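PDB 1K5C: endopolygalacturonase from Chondrostereum purpureum, which probably hydrolyses the alpha-1,4 bonds inside polygalacturonan, the pectin backbone of plant cell walls, as a family 28 glycoside hydrolase. Local coordinates for residues Val238-Ile248 against Ser276-Ile287; Val296-Trp307 against Gly320-Thr330. All coordinates share one frame; numbering follows the deposited sequence. Where two conformers were deposited one is given.

Contact 1 (Val238-Ile248 against Ser276-Ile287)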
loop_
_atom_site.group_PDB
_atom_site.type_symbol
_atom_site.label_atom_id
_atom_site.label_comp_id
_atom_site.label_asym_id
_atom_site.label_seq_id
_atom_site.Cartn_x
_atom_site.Cartn_y
_atom_site.Cartn_z
ATOM N N VAL A 238 5.860 15.425 -3.862
ATOM C CA VAL A 238 6.592 14.164 -3.681
ATOM C C VAL A 238 8.040 14.500 -3.867
ATOM O O VAL A 238 8.412 15.036 -4.899
ATOM C CB VAL A 238 6.178 13.098 -4.711
ATOM C CG1 VAL A 238 7.002 11.827 -4.525
ATOM C CG2 VAL A 238 4.683 12.836 -4.636
ATOM N N SER A 239 8.895 14.209 -2.839
ATOM C CA SER A 239 10.313 14.591 -2.950
ATOM C C SER A 239 11.195 13.554 -2.294
ATOM O O SER A 239 11.030 13.248 -1.116
ATOM C CB SER A 239 10.527 15.941 -2.299
ATOM O OG SER A 239 11.837 16.428 -2.483
ATOM N N GLY A 240 12.201 13.084 -3.037
ATOM C CA GLY A 240 13.205 12.184 -2.436
ATOM C C GLY A 240 12.681 10.734 -2.441
ATOM O O GLY A 240 12.262 10.231 -1.397
ATOM N N VAL A 241 12.655 10.117 -3.612
ATOM C CA VAL A 241 12.221 8.747 -3.792
ATOM C C VAL A 241 13.343 7.966 -4.422
ATOM O O VAL A 241 13.893 8.394 -5.437
ATOM C CB VAL A 241 10.961 8.696 -4.705
ATOM C CG1 VAL A 241 10.505 7.224 -4.876
ATOM C CG2 VAL A 241 9.826 9.581 -4.156
ATOM N N THR A 242 13.685 6.834 -3.816
ATOM C CA THR A 242 14.743 5.958 -4.368
ATOM C C THR A 242 14.178 4.568 -4.611
ATOM O O THR A 242 13.722 3.930 -3.658
ATOM C CB THR A 242 15.935 5.886 -3.392
ATOM O OG1 THR A 242 16.379 7.208 -3.106
ATOM C CG2 THR A 242 17.068 5.059 -3.998
ATOM N N TYR A 243 14.264 4.143 -5.841
ATOM C CA TYR A 243 13.959 2.760 -6.246
ATOM C C TYR A 243 15.290 2.021 -6.399
ATOM O O TYR A 243 16.174 2.479 -7.131
ATOM C CB TYR A 243 13.228 2.755 -7.611
ATOM C CG TYR A 243 11.900 3.445 -7.585
ATOM C CD1 TYR A 243 10.760 2.821 -7.114
ATOM C CD2 TYR A 243 11.776 4.763 -8.034
ATOM C CE1 TYR A 243 9.520 3.447 -7.084
ATOM C CE2 TYR A 243 10.545 5.415 -8.031
ATOM C CZ TYR A 243 9.429 4.748 -7.567
ATOM O OH TYR A 243 8.234 5.439 -7.540
ATOM N N ASP A 244 15.412 0.893 -5.692
ATOM C CA ASP A 244 16.706 0.173 -5.595
ATOM C C ASP A 244 16.401 -1.299 -5.615
ATOM O O ASP A 244 15.607 -1.776 -4.798
ATOM C CB ASP A 244 17.334 0.651 -4.295
ATOM C CG ASP A 244 18.691 0.094 -3.950
ATOM O OD1 ASP A 244 19.005 -1.051 -4.328
ATOM O OD2 ASP A 244 19.442 0.896 -3.276
ATOM N N ALA A 245 16.971 -2.070 -6.582
ATOM C CA ALA A 245 16.972 -3.549 -6.455
ATOM C C ALA A 245 15.578 -4.138 -6.582
ATOM O O ALA A 245 15.325 -5.186 -5.962
ATOM C CB ALA A 245 17.626 -3.998 -5.143
ATOM N N ASN A 246 14.685 -3.580 -7.415
ATOM C CA ASN A 246 13.371 -4.193 -7.613
ATOM C C ASN A 246 13.359 -5.041 -8.871
ATOM O O ASN A 246 13.951 -4.678 -9.900
ATOM C CB ASN A 246 12.290 -3.105 -7.693
ATOM C CG ASN A 246 12.290 -2.249 -6.427
ATOM O OD1 ASN A 246 11.859 -2.689 -5.353
ATOM N ND2 ASN A 246 12.813 -1.019 -6.541
ATOM N N THR A 247 12.658 -6.181 -8.816
ATOM C CA THR A 247 12.553 -7.097 -9.949
ATOM C C THR A 247 11.096 -7.223 -10.318
ATOM O O THR A 247 10.283 -7.705 -9.516
ATOM C CB THR A 247 13.161 -8.462 -9.598
ATOM O OG1 THR A 247 14.543 -8.259 -9.157
ATOM C CG2 THR A 247 13.113 -9.399 -10.781
ATOM N N ILE A 248 10.757 -6.765 -11.528
ATOM C CA ILE A 248 9.359 -6.594 -11.929
ATOM C C ILE A 248 9.142 -7.239 -13.266
ATOM O O ILE A 248 9.971 -7.074 -14.197
ATOM C CB ILE A 248 9.028 -5.068 -11.967
ATOM C CG1 ILE A 248 9.363 -4.432 -10.600
ATOM C CG2 ILE A 248 7.610 -4.835 -12.434
ATOM C CD1 ILE A 248 8.898 -2.956 -10.446
ATOM N N SER A 276 10.065 15.823 -7.092
ATOM C CA SER A 276 11.506 16.116 -7.157
ATOM C C SER A 276 12.308 14.907 -6.657
ATOM O O SER A 276 11.862 14.130 -5.818
ATOM C CB SER A 276 11.866 17.354 -6.401
ATOM O OG SER A 276 11.476 17.305 -5.093
ATOM N N ASP A 277 13.514 14.826 -7.205
ATOM C CA ASP A 277 14.552 13.889 -6.697
ATOM C C ASP A 277 14.048 12.450 -6.673
ATOM O O ASP A 277 14.009 11.806 -5.620
ATOM C CB ASP A 277 15.041 14.356 -5.326
ATOM C CG ASP A 277 15.629 15.713 -5.384
ATOM O OD1 ASP A 277 15.879 16.299 -6.472
ATOM O OD2 ASP A 277 15.916 16.208 -4.251
ATOM N N VAL A 278 13.728 11.938 -7.874
ATOM C CA VAL A 278 13.245 10.561 -8.048
ATOM C C VAL A 278 14.368 9.765 -8.768
ATOM O O VAL A 278 14.693 10.099 -9.913
ATOM C CB VAL A 278 11.942 10.525 -8.864
ATOM C CG1 VAL A 278 11.519 9.083 -9.097
ATOM C CG2 VAL A 278 10.864 11.324 -8.141
ATOM N N ASN A 279 14.917 8.752 -8.108
ATOM C CA ASN A 279 16.095 8.029 -8.603
ATOM C C ASN A 279 15.813 6.534 -8.697
ATOM O O ASN A 279 15.079 5.976 -7.853
ATOM C CB ASN A 279 17.286 8.228 -7.630
ATOM C CG ASN A 279 17.981 9.554 -7.765
ATOM O OD1 ASN A 279 17.638 10.420 -8.540
ATOM N ND2 ASN A 279 19.157 9.688 -7.081
ATOM N N PHE A 280 16.497 5.890 -9.638
ATOM C CA PHE A 280 16.628 4.413 -9.705
ATOM C C PHE A 280 18.155 4.154 -9.605
ATOM O O PHE A 280 18.870 4.260 -10.597
ATOM C CB PHE A 280 16.094 3.817 -10.985
ATOM C CG PHE A 280 14.576 3.890 -11.149
ATOM C CD1 PHE A 280 13.948 5.028 -11.586
ATOM C CD2 PHE A 280 13.797 2.738 -10.860
ATOM C CE1 PHE A 280 12.558 5.068 -11.778
ATOM C CE2 PHE A 280 12.419 2.790 -11.052
ATOM C CZ PHE A 280 11.803 3.934 -11.504
ATOM N N THR A 281 18.596 3.868 -8.358
ATOM C CA THR A 281 20.029 3.682 -8.051
ATOM C C THR A 281 20.185 2.463 -7.164
ATOM O O THR A 281 19.229 1.851 -6.720
ATOM C CB THR A 281 20.597 4.950 -7.385
ATOM O OG1 THR A 281 19.762 5.242 -6.244
ATOM C CG2 THR A 281 20.616 6.140 -8.340
ATOM N N GLY A 282 21.466 2.116 -6.898
ATOM C CA GLY A 282 21.750 0.973 -6.017
ATOM C C GLY A 282 21.715 -0.291 -6.852
ATOM O O GLY A 282 22.382 -0.378 -7.902
ATOM N N GLY A 283 20.994 -1.296 -6.408
ATOM C CA GLY A 283 20.840 -2.529 -7.212
ATOM C C GLY A 283 19.969 -2.239 -8.427
ATOM O O GLY A 283 19.081 -1.361 -8.400
ATOM N N ALA A 284 20.165 -3.004 -9.511
ATOM C CA ALA A 284 19.357 -2.873 -10.695
ATOM C C ALA A 284 17.866 -3.024 -10.367
ATOM O O ALA A 284 17.451 -3.982 -9.702
ATOM C CB ALA A 284 19.759 -3.954 -11.690
ATOM N N THR A 285 17.072 -2.095 -10.925
ATOM C CA THR A 285 15.629 -2.309 -11.000
ATOM C C THR A 285 15.349 -2.701 -12.481
ATOM O O THR A 285 15.581 -1.906 -13.386
ATOM C CB THR A 285 14.843 -1.084 -10.587
ATOM O OG1 THR A 285 14.948 -0.938 -9.153
ATOM C CG2 THR A 285 13.367 -1.200 -10.979
ATOM N N THR A 286 14.953 -3.954 -12.630
ATOM C CA THR A 286 14.681 -4.470 -13.955
ATOM C C THR A 286 13.182 -4.708 -14.059
ATOM O O THR A 286 12.555 -5.279 -13.150
ATOM C CB THR A 286 15.465 -5.766 -14.242
ATOM O OG1 THR A 286 15.004 -6.869 -13.367
ATOM C CG2 THR A 286 16.969 -5.547 -14.098
ATOM N N ILE A 287 12.618 -4.234 -15.185
ATOM C CA ILE A 287 11.157 -4.310 -15.387
ATOM C C ILE A 287 10.880 -4.855 -16.783
ATOM O O ILE A 287 11.380 -4.314 -17.760
ATOM C CB ILE A 287 10.507 -2.894 -15.250
ATOM C CG1 ILE A 287 10.930 -2.209 -13.963
ATOM C CG2 ILE A 287 9.001 -3.005 -15.440
ATOM C CD1 ILE A 287 10.254 -0.854 -13.721
HETATM O O HOH W 1 8.842 18.285 -4.872
HETATM O O HOH W 2 13.534 17.969 -3.624
HETATM O O HOH W 3 17.189 0.639 -9.074
HETATM O O HOH W 4 20.301 3.639 -4.004
HETATM O O HOH W 5 16.196 -6.677 -10.877
HETATM O O HOH W 6 12.646 -8.157 -14.334
#
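Two neighbouring coils of the right-handed parallel beta-helix stack here, strand 238-244 lying on strand 276-280 and Thr247 and Ile248 pairing with Thr286 and Ile287 after the bend. Inside the coil, the Tyr243 and Phe280 rings point the same way in an offset stack, centroids 4.5 Å apart and planes at 18°. Both have CG anti to the carbonyl carbon (chi1 -63° and -69°), which lets one ring follow the other; flat aromatics suit the spacing between coils. Val278 CG1 meets the edge of the tyrosine ring, 3.9 Å from Tyr243 CE2. Further along, Ile248 and Ile287 repeat the side-by-side stacking with CG2 against CG2 at 3.8 Å.

At the bend Asp244 OD1 accepts Gly283 N at 2.9 Å, from above the carboxylate plane, and also takes a salt bridge from Lys214 of the preceding coil. Gly282 suits its place because a side chain there would strike Asp244 OD2. Were Asp244 an alanine, Gly283 N and the Lys214 ammonium would probably lose this acceptor, and the 281-284 loop would be held less firmly. Beside it, Thr285 OG1 receives Asn246 N at 3.2 Å, while the Asn246 amide turns chiefly to Asn216 and Ile213 of the coil before. Such like-on-like ladders, aromatic and aliphatic inside with polar groups at the bend, are characteristic of the pectin-lyase-like beta-helix.

Contact 2 (Val296-Trp307 against Gly320-Thr330)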
loop_
_atom_site.group_PDB
_atom_site.type_symbol
_atom_site.label_atom_id
_atom_site.label_comp_id
_atom_site.label_asym_id
_atom_site.label_seq_id
_atom_site.Cartn_x
_atom_site.Cartn_y
_atom_site.Cartn_z
ATOM N N VAL A 296 8.016 3.131 -20.177
ATOM C CA VAL A 296 8.079 4.261 -19.230
ATOM C C VAL A 296 7.371 5.468 -19.812
ATOM O O VAL A 296 7.684 5.900 -20.925
ATOM C CB VAL A 296 9.554 4.623 -18.976
ATOM C CG1 VAL A 296 9.677 5.903 -18.131
ATOM C CG2 VAL A 296 10.322 3.479 -18.331
ATOM N N THR A 297 6.479 6.064 -19.028
ATOM C CA THR A 297 5.952 7.394 -19.336
ATOM C C THR A 297 6.130 8.280 -18.090
ATOM O O THR A 297 5.781 7.860 -16.976
ATOM C CB THR A 297 4.499 7.373 -19.806
ATOM O OG1 THR A 297 4.553 6.882 -21.185
ATOM C CG2 THR A 297 3.796 8.731 -19.794
ATOM N N VAL A 298 6.644 9.483 -18.332
ATOM C CA VAL A 298 6.727 10.543 -17.333
ATOM C C VAL A 298 5.919 11.710 -17.900
ATOM O O VAL A 298 6.231 12.175 -19.004
ATOM C CB VAL A 298 8.190 10.967 -17.085
ATOM C CG1 VAL A 298 8.225 12.179 -16.150
ATOM C CG2 VAL A 298 8.992 9.783 -16.526
ATOM N N GLU A 299 4.900 12.150 -17.147
ATOM C CA GLU A 299 4.008 13.244 -17.564
ATOM C C GLU A 299 3.978 14.277 -16.446
ATOM O O GLU A 299 3.160 14.223 -15.538
ATOM C CB GLU A 299 2.607 12.677 -17.882
ATOM C CG GLU A 299 1.621 13.765 -18.316
ATOM C CD GLU A 299 1.649 14.102 -19.786
ATOM O OE1 GLU A 299 2.527 13.640 -20.515
ATOM O OE2 GLU A 299 0.732 14.846 -20.232
ATOM N N CYS A 300 4.897 15.231 -16.539
ATOM C CA CYS A 300 5.069 16.266 -15.523
ATOM C C CYS A 300 4.533 17.606 -16.006
ATOM O O CYS A 300 4.917 18.087 -17.080
ATOM C CB CYS A 300 6.560 16.524 -15.216
ATOM S SG CYS A 300 7.373 15.208 -14.278
ATOM N N GLY A 301 3.727 18.256 -15.140
ATOM C CA GLY A 301 3.524 19.704 -15.211
ATOM C C GLY A 301 4.497 20.442 -14.345
ATOM O O GLY A 301 4.749 21.640 -14.627
ATOM N N ASN A 302 5.065 19.836 -13.291
ATOM C CA ASN A 302 5.982 20.539 -12.413
ATOM C C ASN A 302 6.879 19.483 -11.735
ATOM O O ASN A 302 6.453 18.830 -10.761
ATOM C CB ASN A 302 5.205 21.380 -11.392
ATOM C CG ASN A 302 6.124 22.201 -10.501
ATOM O OD1 ASN A 302 7.356 22.210 -10.686
ATOM N ND2 ASN A 302 5.514 22.914 -9.540
ATOM N N CYS A 303 8.080 19.297 -12.284
ATOM C CA CYS A 303 9.037 18.329 -11.714
ATOM C C CYS A 303 10.416 18.974 -11.739
ATOM O O CYS A 303 10.712 19.735 -12.665
ATOM C CB CYS A 303 9.111 17.045 -12.553
ATOM S SG CYS A 303 7.549 16.091 -12.436
ATOM N N SER A 304 11.240 18.640 -10.741
ATOM C CA SER A 304 12.543 19.232 -10.579
ATOM C C SER A 304 13.578 18.186 -10.135
ATOM O O SER A 304 13.245 17.156 -9.517
ATOM C CB SER A 304 12.511 20.332 -9.502
ATOM O OG SER A 304 11.835 21.488 -10.013
ATOM N N GLY A 305 14.846 18.511 -10.370
ATOM C CA GLY A 305 15.979 17.766 -9.857
ATOM C C GLY A 305 16.705 16.980 -10.955
ATOM O O GLY A 305 16.322 16.941 -12.115
ATOM N N ASN A 306 17.814 16.367 -10.490
ATOM C CA ASN A 306 18.639 15.489 -11.363
ATOM C C ASN A 306 18.253 14.074 -11.016
ATOM O O ASN A 306 18.707 13.507 -10.017
ATOM C CB ASN A 306 20.113 15.731 -11.083
ATOM C CG ASN A 306 20.492 17.166 -11.493
ATOM O OD1 ASN A 306 20.275 17.548 -12.638
ATOM N ND2 ASN A 306 20.983 17.930 -10.551
ATOM N N TRP A 307 17.350 13.528 -11.843
ATOM C CA TRP A 307 16.798 12.177 -11.595
ATOM C C TRP A 307 17.788 11.186 -12.179
ATOM O O TRP A 307 17.911 11.037 -13.418
ATOM C CB TRP A 307 15.441 12.064 -12.281
ATOM C CG TRP A 307 14.362 12.931 -11.681
ATOM C CD1 TRP A 307 14.493 13.999 -10.825
ATOM C CD2 TRP A 307 12.952 12.760 -11.931
ATOM N NE1 TRP A 307 13.200 14.499 -10.502
ATOM C CE2 TRP A 307 12.262 13.770 -11.196
ATOM C CE3 TRP A 307 12.184 11.868 -12.712
ATOM C CZ2 TRP A 307 10.870 13.885 -11.241
ATOM C CZ3 TRP A 307 10.806 11.995 -12.745
ATOM C CH2 TRP A 307 10.150 12.995 -12.009
ATOM N N GLY A 320 7.240 4.663 -24.210
ATOM C CA GLY A 320 6.304 5.712 -23.759
ATOM C C GLY A 320 6.831 7.096 -24.137
ATOM O O GLY A 320 7.558 7.253 -25.142
ATOM N N THR A 321 6.401 8.088 -23.358
ATOM C CA THR A 321 6.789 9.478 -23.622
ATOM C C THR A 321 7.345 10.076 -22.342
ATOM O O THR A 321 6.921 9.752 -21.226
ATOM C CB THR A 321 5.590 10.302 -24.114
ATOM O OG1 THR A 321 4.474 10.214 -23.202
ATOM C CG2 THR A 321 5.101 9.803 -25.492
ATOM N N ILE A 322 8.314 11.004 -22.531
ATOM C CA ILE A 322 8.951 11.683 -21.401
ATOM C C ILE A 322 8.730 13.176 -21.523
ATOM O O ILE A 322 9.238 13.826 -22.458
ATOM C CB ILE A 322 10.465 11.418 -21.345
ATOM C CG1 ILE A 322 10.829 9.926 -21.285
ATOM C CG2 ILE A 322 11.103 12.220 -20.178
ATOM C CD1 ILE A 322 10.348 9.305 -20.012
ATOM N N LYS A 323 8.016 13.732 -20.555
ATOM C CA LYS A 323 7.759 15.170 -20.408
ATOM C C LYS A 323 8.134 15.425 -18.958
ATOM O O LYS A 323 7.308 15.268 -18.042
ATOM C CB LYS A 323 6.305 15.496 -20.740
ATOM C CG LYS A 323 6.036 15.278 -22.216
ATOM C CD LYS A 323 4.635 15.788 -22.552
ATOM C CE LYS A 323 4.227 15.385 -23.977
ATOM N NZ LYS A 323 2.914 16.031 -24.257
ATOM N N SER A 324 9.395 15.781 -18.720
ATOM C CA SER A 324 9.905 15.870 -17.345
ATOM C C SER A 324 9.995 17.255 -16.789
ATOM O O SER A 324 10.522 17.445 -15.683
ATOM C CB SER A 324 11.273 15.173 -17.210
ATOM O OG SER A 324 12.266 15.839 -17.921
ATOM N N ASP A 325 9.486 18.263 -17.504
ATOM C CA ASP A 325 9.486 19.634 -16.998
ATOM C C ASP A 325 10.908 20.066 -16.677
ATOM O O ASP A 325 11.788 19.970 -17.537
ATOM C CB ASP A 325 8.447 19.829 -15.911
ATOM C CG ASP A 325 8.341 21.270 -15.448
ATOM O OD1 ASP A 325 8.104 22.130 -16.317
ATOM O OD2 ASP A 325 8.497 21.525 -14.233
ATOM N N LYS A 326 11.174 20.544 -15.471
ATOM C CA LYS A 326 12.523 21.035 -15.138
ATOM C C LYS A 326 13.473 19.905 -14.775
ATOM O O LYS A 326 14.709 20.136 -14.689
ATOM C CB LYS A 326 12.441 22.011 -13.942
ATOM C CG LYS A 326 11.699 23.319 -14.275
ATOM C CD LYS A 326 11.432 24.128 -13.034
ATOM C CE LYS A 326 10.226 23.695 -12.199
ATOM N NZ LYS A 326 8.953 23.924 -12.959
ATOM N N ALA A 327 12.959 18.709 -14.503
ATOM C CA ALA A 327 13.824 17.601 -14.089
ATOM C C ALA A 327 14.621 17.094 -15.280
ATOM O O ALA A 327 14.152 17.099 -16.437
ATOM C CB ALA A 327 12.998 16.460 -13.510
ATOM N N LYS A 328 15.847 16.666 -14.964
ATOM C CA LYS A 328 16.724 16.038 -15.982
ATOM C C LYS A 328 16.853 14.581 -15.644
ATOM O O LYS A 328 17.354 14.260 -14.545
ATOM C CB LYS A 328 18.106 16.712 -15.972
ATOM C CG LYS A 328 18.059 18.190 -16.401
ATOM C CD LYS A 328 19.470 18.777 -16.330
ATOM C CE LYS A 328 19.822 19.494 -15.041
ATOM N NZ LYS A 328 21.230 19.202 -14.570
ATOM N N ILE A 329 16.376 13.677 -16.526
ATOM C CA ILE A 329 16.475 12.240 -16.261
ATOM C C ILE A 329 17.689 11.678 -16.976
ATOM O O ILE A 329 17.834 11.840 -18.208
ATOM C CB ILE A 329 15.173 11.513 -16.691
ATOM C CG1 ILE A 329 13.943 12.128 -16.033
ATOM C CG2 ILE A 329 15.352 10.036 -16.421
ATOM C CD1 ILE A 329 12.616 11.564 -16.446
ATOM N N THR A 330 18.610 11.063 -16.251
ATOM C CA THR A 330 19.840 10.426 -16.768
ATOM C C THR A 330 19.641 8.916 -16.642
ATOM O O THR A 330 19.467 8.414 -15.539
ATOM C CB THR A 330 21.051 10.826 -15.878
ATOM O OG1 THR A 330 21.283 12.208 -15.962
ATOM C CG2 THR A 330 22.332 10.166 -16.347
HETATM O O HOH W 7 9.713 3.920 -22.668
HETATM O O HOH W 8 4.681 12.104 -21.345
HETATM O O HOH W 9 1.451 13.344 -23.156
HETATM O O HOH W 10 1.483 16.848 -21.921
HETATM O O HOH W 11 15.483 20.966 -11.601
#
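Parallel bridges pair Val298 and Glu299 with Ile322 and Lys323, and Asn306 and Trp307 with Lys328 and Ile329, the register shifting by two across the loops between. In the second ladder the methyl of Ala327 sits over one face of Trp307, a CH-pi contact 3.7 Å from the centroid of the five-membered ring, where a small residue lets the chain come close. Ile329 crosses the benzo side of the indole obliquely, its CG1 3.8 Å from Trp307 CE3, and its CD1 meets Val298 CG2 tip to tip. Ile322 CD1 also reaches Val298 CG2, at 3.8 Å, so the two isoleucines join the ladders inside the coil, Ile329 being the one against the indole. Within its own segment Trp307 NE1 donates to Ser304 O.

The loops are tied by Asp325, at the second position of a type II' turn running from Ser324 to Ala327. With CG anti to the backbone N (chi1 -175°), its carboxylate extends to the Cys300-Cys303 disulfide loop, where OD2 accepts Cys303 N at 3.0 Å on its anti side. The syn lone pair of the same oxygen takes Lys326 NZ at 2.8 Å in a salt bridge; the same ammonium bonds weakly to Asn302 OD1, while Asn302 ND2 is held by Thr271 O.

At the surface Lys328 lies alongside Asn306, its chain bent near the end so that NZ hydrogen-bonds to Asn306 OD1 at 2.7 Å. Buried Glu299 runs beside exposed Lys323; Gly267 N and waters satisfy its carboxylate, one water bridging Glu299 OE2 to Lys323 NZ. Side chains stacked inside successive coils mark the right-handed parallel beta-helix of family 28 enzymes, here at its C-terminal end.

Contact 1 closes before contact 2 opens along the chain, with strand 285-289 followed directly by strand 294-299, and their centres lie about 14 Å apart on the same side of the molecule's centre. They meet where strand 275-280 neighbours 303-304 and 285-289 neighbours 306-315: Val278 O packs on Trp307 CB, and Asp277 N probably hydrogen-bonds to Ser304 O. The coil at 276-287 therefore lies between the coil at 238-248 and the strands of contact 2. Strand 322-323 is the outermost of its parallel sheet at the C-terminal end, which also contains strand 223-230, so both contacts belong to coils that adjoin the galacturonate-binding residues Arg226, Lys228 and Tyr262.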